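L-talarate/galactarate dehydratase (Salmonella typhimurium, PDB 2PP1) catalyses the magnesium-dependent dehydration of L-talarate and galactarate to 5-keto-4-deoxy-D-glucarate and, in competition with this, the epimerisation of L-talarate to galactarate. Local coordinates at residues A[222-227]-A[247-252]; A[77-82]-A[132-137]; A[329-334]-A[347-352]. All blocks are in the same frame, centred on the assembly; numbering follows the deposited sequence.

Contact 1 (A[222-227]-A[247-252]). With MG (magnesium ion), chain G; LLH ((2R,3S,4R)-2,3,4-trihydroxy-5-(hydroxyamino)-5-oxopentanoic acid), chain H.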
loop_
_atom_site.group_PDB
_atom_site.type_symbol
_atom_site.label_atom_id
_atom_site.label_comp_id
_atom_site.label_asym_id
_atom_site.label_seq_id
_atom_site.Cartn_x
_atom_site.Cartn_y
_atom_site.Cartn_z
ATOM N N PRO A 222 -26.686 17.024 3.098
ATOM C CA PRO A 222 -26.293 15.677 3.521
ATOM C C PRO A 222 -26.619 15.426 4.991
ATOM O O PRO A 222 -26.168 16.151 5.883
ATOM C CB PRO A 222 -24.796 15.654 3.242
ATOM C CG PRO A 222 -24.691 16.517 2.009
ATOM C CD PRO A 222 -25.581 17.685 2.376
ATOM N N LEU A 223 -27.418 14.392 5.226
ATOM C CA LEU A 223 -27.831 14.028 6.565
ATOM C C LEU A 223 -27.639 12.526 6.767
ATOM O O LEU A 223 -27.945 11.724 5.886
ATOM C CB LEU A 223 -29.302 14.406 6.767
ATOM C CG LEU A 223 -30.012 14.044 8.078
ATOM C CD1 LEU A 223 -29.297 14.672 9.262
ATOM C CD2 LEU A 223 -31.449 14.536 8.007
ATOM N N MET A 224 -27.111 12.151 7.926
ATOM C CA MET A 224 -26.901 10.748 8.243
ATOM C C MET A 224 -27.284 10.475 9.702
ATOM O O MET A 224 -27.387 11.401 10.508
ATOM C CB MET A 224 -25.437 10.343 7.977
ATOM C CG MET A 224 -24.383 11.407 8.284
ATOM S SD MET A 224 -24.060 12.586 6.916
ATOM C CE MET A 224 -22.594 11.898 6.175
ATOM N N VAL A 225 -27.537 9.208 10.027
ATOM C CA VAL A 225 -27.885 8.839 11.394
ATOM C C VAL A 225 -26.950 7.751 11.902
ATOM O O VAL A 225 -26.326 7.034 11.114
ATOM C CB VAL A 225 -29.344 8.360 11.519
ATOM C CG1 VAL A 225 -30.267 9.454 11.067
ATOM C CG2 VAL A 225 -29.565 7.094 10.720
ATOM N N ASP A 226 -26.863 7.643 13.226
ATOM C CA ASP A 226 -25.969 6.693 13.878
ATOM C C ASP A 226 -26.651 6.069 15.095
ATOM O O ASP A 226 -26.947 6.766 16.069
ATOM C CB ASP A 226 -24.715 7.445 14.319
ATOM C CG ASP A 226 -23.624 6.531 14.832
ATOM O OD1 ASP A 226 -23.891 5.342 15.122
ATOM O OD2 ASP A 226 -22.486 7.024 14.952
ATOM N N ALA A 227 -26.876 4.756 15.048
ATOM C CA ALA A 227 -27.538 4.050 16.147
ATOM C C ALA A 227 -26.577 3.464 17.183
ATOM O O ALA A 227 -27.005 2.969 18.226
ATOM C CB ALA A 227 -28.441 2.936 15.584
ATOM N N ASN A 247 -33.849 10.319 2.750
ATOM C CA ASN A 247 -32.723 10.243 1.820
ATOM C C ASN A 247 -31.387 10.463 2.521
ATOM O O ASN A 247 -30.591 11.316 2.121
ATOM C CB ASN A 247 -32.895 11.274 0.704
ATOM C CG ASN A 247 -34.193 11.096 -0.052
ATOM O OD1 ASN A 247 -35.073 11.957 -0.015
ATOM N ND2 ASN A 247 -34.323 9.970 -0.736
ATOM N N LEU A 248 -31.148 9.686 3.572
ATOM C CA LEU A 248 -29.924 9.796 4.347
ATOM C C LEU A 248 -28.715 9.325 3.547
ATOM O O LEU A 248 -28.838 8.457 2.675
ATOM C CB LEU A 248 -30.050 8.954 5.618
ATOM C CG LEU A 248 -31.262 9.262 6.501
ATOM C CD1 LEU A 248 -31.427 8.162 7.556
ATOM C CD2 LEU A 248 -31.091 10.626 7.148
ATOM N N ILE A 249 -27.549 9.900 3.835
ATOM C CA ILE A 249 -26.327 9.488 3.160
ATOM C C ILE A 249 -26.024 8.073 3.642
ATOM O O ILE A 249 -25.461 7.261 2.903
ATOM C CB ILE A 249 -25.127 10.418 3.504
ATOM C CG1 ILE A 249 -25.461 11.862 3.131
ATOM C CG2 ILE A 249 -23.880 9.957 2.762
ATOM C CD1 ILE A 249 -25.750 12.052 1.647
ATOM N N TRP A 250 -26.382 7.791 4.895
ATOM C CA TRP A 250 -26.204 6.456 5.449
ATOM C C TRP A 250 -26.821 6.293 6.832
ATOM O O TRP A 250 -27.146 7.271 7.507
ATOM C CB TRP A 250 -24.715 6.066 5.508
ATOM C CG TRP A 250 -23.893 6.752 6.576
ATOM C CD1 TRP A 250 -24.076 6.682 7.931
ATOM C CD2 TRP A 250 -22.731 7.576 6.373
ATOM N NE1 TRP A 250 -23.097 7.411 8.582
ATOM C CE2 TRP A 250 -22.263 7.967 7.648
ATOM C CE3 TRP A 250 -22.039 8.021 5.233
ATOM C CZ2 TRP A 250 -21.136 8.784 7.818
ATOM C CZ3 TRP A 250 -20.911 8.840 5.406
ATOM C CH2 TRP A 250 -20.478 9.208 6.689
ATOM N N ILE A 251 -26.996 5.035 7.222
ATOM C CA ILE A 251 -27.503 4.666 8.542
ATOM C C ILE A 251 -26.284 3.938 9.093
ATOM O O ILE A 251 -25.803 2.976 8.501
ATOM C CB ILE A 251 -28.708 3.695 8.448
ATOM C CG1 ILE A 251 -29.879 4.396 7.749
ATOM C CG2 ILE A 251 -29.124 3.238 9.845
ATOM C CD1 ILE A 251 -31.047 3.472 7.419
ATOM N N GLU A 252 -25.773 4.407 10.219
ATOM C CA GLU A 252 -24.562 3.843 10.795
ATOM C C GLU A 252 -24.787 2.957 12.009
ATOM O O GLU A 252 -25.627 3.246 12.855
ATOM C CB GLU A 252 -23.613 4.993 11.165
ATOM C CG GLU A 252 -22.297 4.563 11.773
ATOM C CD GLU A 252 -21.330 5.731 11.896
ATOM O OE1 GLU A 252 -21.594 6.783 11.275
ATOM O OE2 GLU A 252 -20.305 5.589 12.588
HETATM MG MG MG G . -20.376 6.152 14.939
HETATM O O5A LLH H . -20.069 8.779 23.128
HETATM C C5 LLH H . -19.351 7.931 22.545
HETATM O O5B LLH H . -19.225 6.725 22.895
HETATM C C4 LLH H . -18.562 8.378 21.307
HETATM O O4 LLH H . -18.552 9.800 21.198
HETATM C C3 LLH H . -19.172 7.731 20.060
HETATM O O3 LLH H . -20.571 8.061 19.967
HETATM C C2 LLH H . -18.476 8.180 18.750
HETATM O O2 LLH H . -17.160 7.618 18.811
HETATM C C1 LLH H . -19.172 7.729 17.448
HETATM O O1 LLH H . -19.697 6.630 17.340
HETATM N N LLH H . -19.184 8.633 16.444
HETATM O ON LLH H . -19.384 8.281 15.116
HETATM O O HOH W 1 -28.865 13.439 2.931
HETATM O O HOH W 2 -21.235 4.321 15.269
#
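Asp226 and Glu252 reach a shared magnesium ion from adjacent parallel strands of the barrel domain, a hallmark of the enolase superfamily. Asp226 OD2 binds the metal at 2.3 Å and Glu252 OE2 at 2.4 Å; O1 and ON of the bound hydroxamate, a water and Glu278 complete the site. The two carboxylates stack with their planes 19° apart, a closeness that the magnesium ion and the salt bridge from Lys195 to Glu252 OE1 would be expected to offset; Asp226 OD2 is also hydrogen-bonded to Lys197. Trp250 NE1 also donates to Glu252 OE1 (3.1 Å), which should limit rotation of that carboxylate.

Four backbone bonds tie the segments together: Ile249 N to Leu223 O, Val225 N to Trp250 O, Glu252 N to Val225 O and Ala227 N to Glu252 O. Beyond them, a water joins Leu223 N to Asn247 O.

Apolar contacts fill both faces. Met224, bent at chi2 (-86°) and chi3, folds CE over the face of the Trp250 six-membered ring, 3.7 Å from its centroid, a CH-pi contact. On the face of Val225 and Ile251, Val225 CG2 meets Leu248 CD1 at 3.8 Å, while Leu223 CG packs on Leu248 CD2.

The pair belongs to a beta-alpha-beta unit whose helix 233-243 lies against Val225, Leu248 and Ile251 through Met243; helix 203-217 covers Leu223, and Trp346 of strand 346-349 packs on Pro222, Met224 and Ile249.

Contact 2 (A[77-82]-A[132-137]). With LLH ((2R,3S,4R)-2,3,4-trihydroxy-5-(hydroxyamino)-5-oxopentanoic acid), chain H.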
loop_
_atom_site.group_PDB
_atom_site.type_symbol
_atom_site.label_atom_id
_atom_site.label_comp_id
_atom_site.label_asym_id
_atom_site.label_seq_id
_atom_site.Cartn_x
_atom_site.Cartn_y
_atom_site.Cartn_z
ATOM N N GLY A 77 2.506 10.890 16.934
ATOM C CA GLY A 77 1.305 10.143 16.590
ATOM C C GLY A 77 0.538 9.826 17.861
ATOM O O GLY A 77 1.068 10.015 18.962
ATOM N N PHE A 78 -0.702 9.360 17.730
ATOM C CA PHE A 78 -1.487 9.031 18.910
ATOM C C PHE A 78 -2.633 8.049 18.653
ATOM O O PHE A 78 -3.015 7.789 17.505
ATOM C CB PHE A 78 -2.064 10.318 19.501
ATOM C CG PHE A 78 -3.170 10.930 18.671
ATOM C CD1 PHE A 78 -4.497 10.534 18.846
ATOM C CD2 PHE A 78 -2.881 11.875 17.688
ATOM C CE1 PHE A 78 -5.520 11.070 18.052
ATOM C CE2 PHE A 78 -3.894 12.419 16.888
ATOM C CZ PHE A 78 -5.217 12.013 17.072
ATOM N N SER A 79 -3.144 7.488 19.741
ATOM C CA SER A 79 -4.311 6.616 19.701
ATOM C C SER A 79 -5.131 7.158 20.873
ATOM O O SER A 79 -4.723 8.134 21.523
ATOM C CB SER A 79 -3.962 5.128 19.879
ATOM O OG SER A 79 -3.465 4.839 21.169
ATOM N N TYR A 80 -6.272 6.550 21.160
ATOM C CA TYR A 80 -7.115 7.071 22.214
ATOM C C TYR A 80 -8.043 5.995 22.709
ATOM O O TYR A 80 -8.079 4.886 22.180
ATOM C CB TYR A 80 -7.979 8.207 21.659
ATOM C CG TYR A 80 -9.076 7.681 20.736
ATOM C CD1 TYR A 80 -10.339 7.337 21.234
ATOM C CD2 TYR A 80 -8.816 7.431 19.382
ATOM C CE1 TYR A 80 -11.311 6.753 20.409
ATOM C CE2 TYR A 80 -9.780 6.849 18.549
ATOM C CZ TYR A 80 -11.024 6.509 19.068
ATOM O OH TYR A 80 -11.975 5.915 18.260
ATOM N N SER A 81 -8.813 6.351 23.727
ATOM C CA SER A 81 -9.804 5.445 24.266
ATOM C C SER A 81 -10.949 6.251 24.846
ATOM O O SER A 81 -10.726 7.215 25.584
ATOM C CB SER A 81 -9.208 4.547 25.356
ATOM O OG SER A 81 -10.212 3.674 25.855
ATOM N N LYS A 82 -12.173 5.885 24.472
ATOM C CA LYS A 82 -13.355 6.541 25.003
ATOM C C LYS A 82 -13.857 5.514 26.003
ATOM O O LYS A 82 -14.371 4.456 25.618
ATOM C CB LYS A 82 -14.382 6.809 23.895
ATOM C CG LYS A 82 -13.915 7.857 22.884
ATOM C CD LYS A 82 -15.012 8.232 21.880
ATOM C CE LYS A 82 -14.491 9.230 20.834
ATOM N NZ LYS A 82 -15.518 9.666 19.841
ATOM N N ILE A 132 0.373 0.114 19.576
ATOM C CA ILE A 132 1.341 0.264 18.500
ATOM C C ILE A 132 0.929 1.436 17.600
ATOM O O ILE A 132 1.781 2.083 16.979
ATOM C CB ILE A 132 1.457 -1.051 17.667
ATOM C CG1 ILE A 132 2.113 -2.147 18.521
ATOM C CG2 ILE A 132 2.290 -0.817 16.398
ATOM C CD1 ILE A 132 2.122 -3.529 17.869
ATOM N N SER A 133 -0.370 1.725 17.553
ATOM C CA SER A 133 -0.888 2.816 16.720
ATOM C C SER A 133 -0.136 4.161 16.846
ATOM O O SER A 133 0.267 4.752 15.831
ATOM C CB SER A 133 -2.369 3.059 17.025
ATOM O OG SER A 133 -3.171 1.938 16.703
ATOM N N PRO A 134 0.064 4.663 18.079
ATOM C CA PRO A 134 0.769 5.944 18.257
ATOM C C PRO A 134 2.147 5.915 17.603
ATOM O O PRO A 134 2.563 6.863 16.932
ATOM C CB PRO A 134 0.874 6.088 19.775
ATOM C CG PRO A 134 -0.233 5.200 20.304
ATOM C CD PRO A 134 -0.207 4.024 19.378
ATOM N N ILE A 135 2.849 4.809 17.816
ATOM C CA ILE A 135 4.175 4.601 17.264
ATOM C C ILE A 135 4.137 4.496 15.734
ATOM O O ILE A 135 4.898 5.178 15.034
ATOM C CB ILE A 135 4.779 3.319 17.863
ATOM C CG1 ILE A 135 4.944 3.502 19.378
ATOM C CG2 ILE A 135 6.080 2.977 17.184
ATOM C CD1 ILE A 135 5.341 2.237 20.117
ATOM N N ASP A 136 3.254 3.643 15.217
ATOM C CA ASP A 136 3.126 3.451 13.773
ATOM C C ASP A 136 2.812 4.787 13.098
ATOM O O ASP A 136 3.404 5.135 12.075
ATOM C CB ASP A 136 2.001 2.436 13.471
ATOM C CG ASP A 136 1.794 2.209 11.969
ATOM O OD1 ASP A 136 2.589 1.461 11.360
ATOM O OD2 ASP A 136 0.838 2.782 11.407
ATOM N N ILE A 137 1.875 5.530 13.676
ATOM C CA ILE A 137 1.477 6.821 13.131
ATOM C C ILE A 137 2.634 7.832 13.204
ATOM O O ILE A 137 2.880 8.575 12.244
ATOM C CB ILE A 137 0.206 7.344 13.862
ATOM C CG1 ILE A 137 -0.988 6.433 13.515
ATOM C CG2 ILE A 137 -0.104 8.778 13.451
ATOM C CD1 ILE A 137 -2.274 6.762 14.263
HETATM O O5A LLH H . -20.069 8.779 23.128
HETATM C C5 LLH H . -19.351 7.931 22.545
HETATM O O5B LLH H . -19.225 6.725 22.895
HETATM C C4 LLH H . -18.562 8.378 21.307
HETATM O O4 LLH H . -18.552 9.800 21.198
HETATM C C3 LLH H . -19.172 7.731 20.060
HETATM O O3 LLH H . -20.571 8.061 19.967
HETATM C C2 LLH H . -18.476 8.180 18.750
HETATM O O2 LLH H . -17.160 7.618 18.811
HETATM C C1 LLH H . -19.172 7.729 17.448
HETATM O O1 LLH H . -19.697 6.630 17.340
HETATM N N LLH H . -19.184 8.633 16.444
HETATM O ON LLH H . -19.384 8.281 15.116
#
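Gly77 and Ser79 lie against Pro134, Ser133 and Ile137 where the strand of the antiparallel sheet that is outermost within this chain meets a helix of the N-terminal capping domain, the alpha+beta domain that members of the mandelate racemase family set over their barrel. Strand 77-81 and helix 132-137 run nearly antiparallel (156°), their axes approaching to 5.7 Å. With no side chain at Gly77, its CA can rest on Ile137 CG2 (3.7 Å) and make a CA-H...O contact with Pro134 O.

Ile137 touches two successive residues of the strand, one with each branch. At chi1 -67° its CG2 is directed at Gly77, while CD1, at the end of an extended chain, reaches Phe78 O at 3.5 Å. The Pro134 ring lies against the backbone of Phe78, with CB near its CA, and presents CG to Ser79 OG at 3.4 Å.

Ser79 turns its hydroxyl between its own backbone N and carbonyl carbon (chi1 67°). This places OG beside the proline ring and lets it bond to Gln130 O, one turn before Pro134 in the helix, a carbonyl to which Pro134, having no N-H, cannot bond; CB meanwhile packs on Ser133 CB at 3.9 Å. Ser133 OG is engaged by Val129 O and Pro303 O, linking the helix to the barrel domain.

Phe78 and Tyr80 project away from the helix, and Tyr80 OH is hydrogen-bonded to Asp301. At the strand's far end, Lys82 stretches a chain extended beyond CG to the ligand, against the rings of Phe329 and Phe350, and its NZ donates to O2 of the bound hydroxamate at 2.8 Å and, weakly, to O4.

Contact 3 (A[329-334]-A[347-352]). With LLH ((2R,3S,4R)-2,3,4-trihydroxy-5-(hydroxyamino)-5-oxopentanoic acid), chain H.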
loop_
_atom_site.group_PDB
_atom_site.type_symbol
_atom_site.label_atom_id
_atom_site.label_comp_id
_atom_site.label_asym_id
_atom_site.label_seq_id
_atom_site.Cartn_x
_atom_site.Cartn_y
_atom_site.Cartn_z
ATOM N N PHE A 329 -13.960 9.349 13.651
ATOM C CA PHE A 329 -13.232 10.204 14.590
ATOM C C PHE A 329 -11.856 10.616 14.052
ATOM O O PHE A 329 -11.641 10.656 12.831
ATOM C CB PHE A 329 -13.097 9.433 15.913
ATOM C CG PHE A 329 -12.759 10.290 17.116
ATOM C CD1 PHE A 329 -13.519 11.408 17.434
ATOM C CD2 PHE A 329 -11.708 9.936 17.958
ATOM C CE1 PHE A 329 -13.237 12.166 18.586
ATOM C CE2 PHE A 329 -11.416 10.678 19.104
ATOM C CZ PHE A 329 -12.181 11.796 19.421
ATOM N N ALA A 330 -10.945 10.936 14.970
ATOM C CA ALA A 330 -9.568 11.342 14.653
ATOM C C ALA A 330 -9.370 11.966 13.271
ATOM O O ALA A 330 -8.542 11.495 12.475
ATOM C CB ALA A 330 -8.628 10.140 14.812
ATOM N N MET A 331 -10.108 13.033 12.989
ATOM C CA MET A 331 -9.983 13.680 11.688
ATOM C C MET A 331 -8.553 14.172 11.437
ATOM O O MET A 331 -8.106 14.238 10.286
ATOM C CB MET A 331 -10.961 14.851 11.583
ATOM C CG MET A 331 -10.739 15.942 12.617
ATOM S SD MET A 331 -12.054 17.164 12.579
ATOM C CE MET A 331 -11.257 18.536 13.536
ATOM N N GLU A 332 -7.838 14.505 12.510
ATOM C CA GLU A 332 -6.464 14.989 12.380
ATOM C C GLU A 332 -5.592 13.974 11.637
ATOM O O GLU A 332 -4.592 14.332 11.021
ATOM C CB GLU A 332 -5.854 15.274 13.760
ATOM C CG GLU A 332 -6.525 16.406 14.560
ATOM C CD GLU A 332 -7.910 16.045 15.080
ATOM O OE1 GLU A 332 -8.253 14.838 15.112
ATOM O OE2 GLU A 332 -8.651 16.974 15.473
ATOM N N VAL A 333 -5.971 12.702 11.704
ATOM C CA VAL A 333 -5.221 11.661 11.018
ATOM C C VAL A 333 -5.969 11.212 9.764
ATOM O O VAL A 333 -5.380 11.107 8.678
ATOM C CB VAL A 333 -5.017 10.417 11.911
ATOM C CG1 VAL A 333 -4.240 9.362 11.147
ATOM C CG2 VAL A 333 -4.293 10.798 13.189
ATOM N N HIS A 334 -7.268 10.958 9.921
ATOM C CA HIS A 334 -8.093 10.482 8.820
ATOM C C HIS A 334 -8.215 11.406 7.614
ATOM O O HIS A 334 -8.520 10.934 6.522
ATOM C CB HIS A 334 -9.475 10.088 9.337
ATOM C CG HIS A 334 -9.431 8.985 10.348
ATOM N ND1 HIS A 334 -8.617 7.884 10.204
ATOM C CD2 HIS A 334 -10.081 8.823 11.525
ATOM C CE1 HIS A 334 -8.764 7.089 11.250
ATOM N NE2 HIS A 334 -9.647 7.638 12.066
ATOM N N LEU A 347 -15.355 12.762 5.906
ATOM C CA LEU A 347 -14.521 12.933 7.089
ATOM C C LEU A 347 -15.442 13.325 8.239
ATOM O O LEU A 347 -16.346 14.136 8.064
ATOM C CB LEU A 347 -13.486 14.031 6.851
ATOM C CG LEU A 347 -12.457 14.282 7.946
ATOM C CD1 LEU A 347 -11.485 13.125 7.993
ATOM C CD2 LEU A 347 -11.699 15.598 7.658
ATOM N N GLU A 348 -15.213 12.745 9.408
ATOM C CA GLU A 348 -16.047 13.026 10.575
ATOM C C GLU A 348 -15.440 14.105 11.465
ATOM O O GLU A 348 -14.272 14.032 11.836
ATOM C CB GLU A 348 -16.270 11.740 11.379
ATOM C CG GLU A 348 -17.050 11.918 12.673
ATOM C CD GLU A 348 -17.530 10.581 13.267
ATOM O OE1 GLU A 348 -16.806 9.569 13.163
ATOM O OE2 GLU A 348 -18.631 10.550 13.850
ATOM N N HIS A 349 -16.245 15.105 11.803
ATOM C CA HIS A 349 -15.771 16.207 12.632
ATOM C C HIS A 349 -16.248 16.222 14.087
ATOM O O HIS A 349 -17.425 15.981 14.387
ATOM C CB HIS A 349 -16.134 17.552 11.988
ATOM C CG HIS A 349 -15.961 18.725 12.911
ATOM N ND1 HIS A 349 -16.895 19.059 13.869
ATOM C CD2 HIS A 349 -14.933 19.596 13.068
ATOM C CE1 HIS A 349 -16.448 20.081 14.580
ATOM N NE2 HIS A 349 -15.259 20.424 14.114
ATOM N N PHE A 350 -15.295 16.504 14.969
ATOM C CA PHE A 350 -15.497 16.649 16.409
ATOM C C PHE A 350 -14.506 17.774 16.705
ATOM O O PHE A 350 -13.462 17.847 16.054
ATOM C CB PHE A 350 -15.030 15.417 17.195
ATOM C CG PHE A 350 -16.036 14.299 17.277
ATOM C CD1 PHE A 350 -16.203 13.405 16.221
ATOM C CD2 PHE A 350 -16.778 14.107 18.444
ATOM C CE1 PHE A 350 -17.086 12.332 16.324
ATOM C CE2 PHE A 350 -17.668 13.036 18.559
ATOM C CZ PHE A 350 -17.822 12.146 17.499
ATOM N N GLU A 351 -14.807 18.639 17.669
ATOM C CA GLU A 351 -13.880 19.722 18.008
ATOM C C GLU A 351 -13.045 19.312 19.217
ATOM O O GLU A 351 -12.087 19.991 19.579
ATOM C CB GLU A 351 -14.644 21.012 18.335
ATOM C CG GLU A 351 -15.543 20.916 19.569
ATOM C CD GLU A 351 -16.955 20.443 19.244
ATOM O OE1 GLU A 351 -17.111 19.506 18.441
ATOM O OE2 GLU A 351 -17.912 21.015 19.798
ATOM N N TRP A 352 -13.413 18.184 19.821
ATOM C CA TRP A 352 -12.758 17.666 21.022
ATOM C C TRP A 352 -11.237 17.691 21.071
ATOM O O TRP A 352 -10.665 18.057 22.092
ATOM C CB TRP A 352 -13.219 16.226 21.299
ATOM C CG TRP A 352 -14.686 16.065 21.487
ATOM C CD1 TRP A 352 -15.635 17.046 21.458
ATOM C CD2 TRP A 352 -15.387 14.834 21.725
ATOM N NE1 TRP A 352 -16.887 16.506 21.663
ATOM C CE2 TRP A 352 -16.763 15.151 21.831
ATOM C CE3 TRP A 352 -14.987 13.498 21.861
ATOM C CZ2 TRP A 352 -17.742 14.175 22.066
ATOM C CZ3 TRP A 352 -15.967 12.521 22.096
ATOM C CH2 TRP A 352 -17.324 12.870 22.195
HETATM O O5A LLH H . -20.069 8.779 23.128
HETATM C C5 LLH H . -19.351 7.931 22.545
HETATM O O5B LLH H . -19.225 6.725 22.895
HETATM C C4 LLH H . -18.562 8.378 21.307
HETATM O O4 LLH H . -18.552 9.800 21.198
HETATM C C3 LLH H . -19.172 7.731 20.060
HETATM O O3 LLH H . -20.571 8.061 19.967
HETATM C C2 LLH H . -18.476 8.180 18.750
HETATM O O2 LLH H . -17.160 7.618 18.811
HETATM C C1 LLH H . -19.172 7.729 17.448
HETATM O O1 LLH H . -19.697 6.630 17.340
HETATM N N LLH H . -19.184 8.633 16.444
HETATM O ON LLH H . -19.384 8.281 15.116
HETATM O O HOH W 3 -13.221 10.753 10.188
HETATM O O HOH W 4 -13.049 13.495 14.512
#
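The substrate pocket at the C-terminal end of the barrel is lined here by Glu348, Phe350 and Trp352, set against the loop that follows the catalytic His328. Glu348, a substrate-binding residue, runs out from strand 346-349 with an extended chain and divides the work of its carboxylate. OE1 accepts the backbone N-H of Phe329 at 2.9 Å, meeting it on the anti side but 35° out of the carboxylate plane. OE2 lies 2.7 Å from ON of the bound hydroxamate and is also held by Lys195 and Thr167.

Phe329 first leads away from the strand, and its ring then swings back (chi1 -162°) to make a T-shaped stack: its CD1 edge stands over the face of Phe350, centroids 5.0 Å apart and planes at 86°. Trp352 packs against CE1 of the same ring, while Phe350 CD2 sits over the centre of the indole face. At the pocket side, Phe350 turns its edge to the ligand nitrogen and Trp352 CH2 approaches ligand O4 at 3.5 Å.

At the start of helix 331-340, Met331 lies alongside His349, with CB against Glu348 O and CE 3.4 Å from Phe350 O. Leu347 CD1 packs on His334 CB. Two waters bridge the backbones, one between Phe329 O and Glu348 N, the other bound to Glu348 O and weakly to Met331 N. Tyr12 of the second subunit stacks on the His349 ring.

Held at OE1 by the Phe329 peptide, next to His328, and at OE2 by Lys195 and Thr167, the Glu348 carboxylate should have little freedom to rotate, and OE2 is directed at the hydroxamate end of the ligand.

Overall arrangement
All three contacts converge on the bound hydroxamate. Contact 1 supplies the magnesium end and contact 3 a wall of the pocket, with centres about 17 Å apart and nearest atoms about 5 Å; Lys195 bridges the gap by pairing with both Glu252 and Glu348. Contact 2 belongs to the capping domain, its centre about 28 Å from that of contact 1, yet it touches contact 3 directly. Lys82 NZ lies 3.6 Å from Phe329 CD1 and forms cation-pi interactions with Phe329 and Phe350, while Tyr80 meets the Phe329 ring edge-to-face. The capping domain thus closes over the barrel's aromatic wall, so that metal and lysine hold different parts of the ligand, its hydroxamate end and its O2 and O4.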